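PDB 7DL8: ALBA-Domain Protein from Trypanosoma brucei, which probably binds RNA through its Alba domain. Local coordinates for residues E39-A44 with E89-K94. Numbering follows the deposited sequence.
Sequences EVYVSA and EIVVTK
The carbonyl oxygen of V42 is gripped by two donors of the facing strand: a nearly straight hydrogen bond from the I90 amide (V42 O to I90 N 2.6 Å, 179° at the hydrogen), arriving in the carbonyl plane, and a weaker CA-H...O contact from E89 CA. V42 N returns a bond to I90 O, and the same reciprocal ring repeats at V40 and V92, with 3.0 Å from V40 N to V92 O. Both rings are hydrogen-bonded pairs of antiparallel strands; between them stands the non-hydrogen-bonded pair Y41 and V91. These are the two central strands of the four-stranded Alba sheet, 39-45 running between 13-16 and 84-94. The sheet face bearing V40, V42, I90 and V92 packs against helices 22-34 and 49-61. Here V92 CG2, in the crowded position between its backbone N and carbonyl carbon, comes alongside V40 CB at 3.9 Å. On the other face, Y41 and V91 lie side by side, V91 CG2 meeting Y41 CE2 at 3.5 Å while CG1 sits over one ring face. E89, extended with CG anti to its backbone N (chi1 -177°), brings its carboxylate to the ring edge, CD 3.5 Å from Y41 CD2, with the two planes 73° apart. At the tip of the ring, Y41 OH donates to E39 OE2 (3.0 Å), meeting that oxygen from above the carboxylate plane.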
loop_
_atom_site.group_PDB
_atom_site.type_symbol
_atom_site.label_atom_id
_atom_site.label_comp_id
_atom_site.label_asym_id
_atom_site.label_seq_id
_atom_site.Cartn_x
_atom_site.Cartn_y
_atom_site.Cartn_z
ATOM N N GLU A 39 8.939 -20.544 -16.875
ATOM C CA GLU A 39 8.344 -19.251 -16.581
ATOM C C GLU A 39 7.610 -19.324 -15.250
ATOM O O GLU A 39 7.083 -20.373 -14.871
ATOM C CB GLU A 39 7.390 -18.798 -17.695
ATOM C CG GLU A 39 6.153 -19.666 -17.854
ATOM C CD GLU A 39 5.530 -19.543 -19.231
ATOM O OE1 GLU A 39 6.050 -18.759 -20.052
ATOM O OE2 GLU A 39 4.519 -20.227 -19.491
ATOM N N VAL A 40 7.603 -18.201 -14.535
ATOM C CA VAL A 40 6.894 -18.065 -13.269
ATOM C C VAL A 40 5.868 -16.950 -13.416
ATOM O O VAL A 40 6.184 -15.872 -13.932
ATOM C CB VAL A 40 7.858 -17.778 -12.103
ATOM C CG1 VAL A 40 7.081 -17.435 -10.840
ATOM C CG2 VAL A 40 8.773 -18.970 -11.865
ATOM N N TYR A 41 4.641 -17.210 -12.964
ATOM C CA TYR A 41 3.551 -16.241 -13.023
ATOM C C TYR A 41 3.447 -15.539 -11.673
ATOM O O TYR A 41 2.992 -16.134 -10.691
ATOM C CB TYR A 41 2.233 -16.926 -13.384
ATOM C CG TYR A 41 2.154 -17.441 -14.806
ATOM C CD1 TYR A 41 2.865 -18.567 -15.199
ATOM C CD2 TYR A 41 1.357 -16.809 -15.752
ATOM C CE1 TYR A 41 2.794 -19.043 -16.495
ATOM C CE2 TYR A 41 1.277 -17.279 -17.051
ATOM C CZ TYR A 41 1.999 -18.396 -17.417
ATOM O OH TYR A 41 1.926 -18.869 -18.707
ATOM N N VAL A 42 3.871 -14.279 -11.624
ATOM C CA VAL A 42 3.818 -13.471 -10.410
ATOM C C VAL A 42 2.559 -12.615 -10.468
ATOM O O VAL A 42 2.427 -11.750 -11.343
ATOM C CB VAL A 42 5.076 -12.601 -10.257
ATOM C CG1 VAL A 42 5.034 -11.833 -8.945
ATOM C CG2 VAL A 42 6.329 -13.461 -10.337
ATOM N N SER A 43 1.631 -12.856 -9.545
ATOM C CA SER A 43 0.329 -12.206 -9.557
ATOM C C SER A 43 -0.028 -11.702 -8.163
ATOM O O SER A 43 0.539 -12.137 -7.157
ATOM C CB SER A 43 -0.761 -13.156 -10.071
ATOM O OG SER A 43 -0.789 -14.354 -9.316
ATOM N N ALA A 44 -0.996 -10.787 -8.116
ATOM C CA ALA A 44 -1.487 -10.247 -6.854
ATOM C C ALA A 44 -2.857 -9.620 -7.075
ATOM O O ALA A 44 -3.248 -9.315 -8.204
ATOM C CB ALA A 44 -0.517 -9.222 -6.260
ATOM N N GLU A 89 -0.796 -9.792 -13.355
ATOM C CA GLU A 89 -0.074 -11.044 -13.564
ATOM C C GLU A 89 1.149 -10.763 -14.427
ATOM O O GLU A 89 1.012 -10.380 -15.593
ATOM C CB GLU A 89 -0.964 -12.105 -14.212
ATOM C CG GLU A 89 -0.281 -13.452 -14.382
ATOM C CD GLU A 89 -1.175 -14.485 -15.036
ATOM O OE1 GLU A 89 -1.341 -14.432 -16.274
ATOM O OE2 GLU A 89 -1.711 -15.352 -14.313
ATOM N N ILE A 90 2.336 -10.949 -13.855
ATOM C CA ILE A 90 3.600 -10.738 -14.549
ATOM C C ILE A 90 4.247 -12.093 -14.799
ATOM O O ILE A 90 4.435 -12.881 -13.864
ATOM C CB ILE A 90 4.539 -9.821 -13.745
ATOM C CG1 ILE A 90 3.860 -8.480 -13.465
ATOM C CG2 ILE A 90 5.851 -9.617 -14.489
ATOM C CD1 ILE A 90 4.031 -7.995 -12.041
ATOM N N VAL A 91 4.581 -12.364 -16.057
ATOM C CA VAL A 91 5.256 -13.596 -16.448
ATOM C C VAL A 91 6.738 -13.286 -16.606
ATOM O O VAL A 91 7.120 -12.441 -17.423
ATOM C CB VAL A 91 4.672 -14.169 -17.749
ATOM C CG1 VAL A 91 5.351 -15.484 -18.103
ATOM C CG2 VAL A 91 3.168 -14.351 -17.621
ATOM N N VAL A 92 7.575 -13.970 -15.828
ATOM C CA VAL A 92 9.017 -13.767 -15.860
ATOM C C VAL A 92 9.690 -15.060 -16.299
ATOM O O VAL A 92 9.229 -16.159 -15.971
ATOM C CB VAL A 92 9.559 -13.303 -14.490
ATOM C CG1 VAL A 92 8.890 -12.003 -14.070
ATOM C CG2 VAL A 92 9.349 -14.378 -13.430
ATOM N N THR A 93 10.770 -14.920 -17.063
ATOM C CA THR A 93 11.615 -16.031 -17.473
ATOM C C THR A 93 13.051 -15.721 -17.079
ATOM O O THR A 93 13.369 -14.619 -16.627
ATOM C CB THR A 93 11.522 -16.300 -18.982
ATOM O OG1 THR A 93 12.161 -15.238 -19.701
ATOM C CG2 THR A 93 10.068 -16.408 -19.423
ATOM N N LYS A 94 13.924 -16.711 -17.251
ATOM C CA LYS A 94 15.330 -16.526 -16.919
ATOM C C LYS A 94 15.957 -15.452 -17.796
ATOM O O LYS A 94 15.690 -15.371 -18.998
ATOM C CB LYS A 94 16.100 -17.833 -17.103
ATOM C CG LYS A 94 16.071 -18.784 -15.928
ATOM C CD LYS A 94 16.900 -20.015 -16.253
ATOM C CE LYS A 94 16.398 -21.233 -15.514
ATOM N NZ LYS A 94 15.114 -21.734 -16.086
#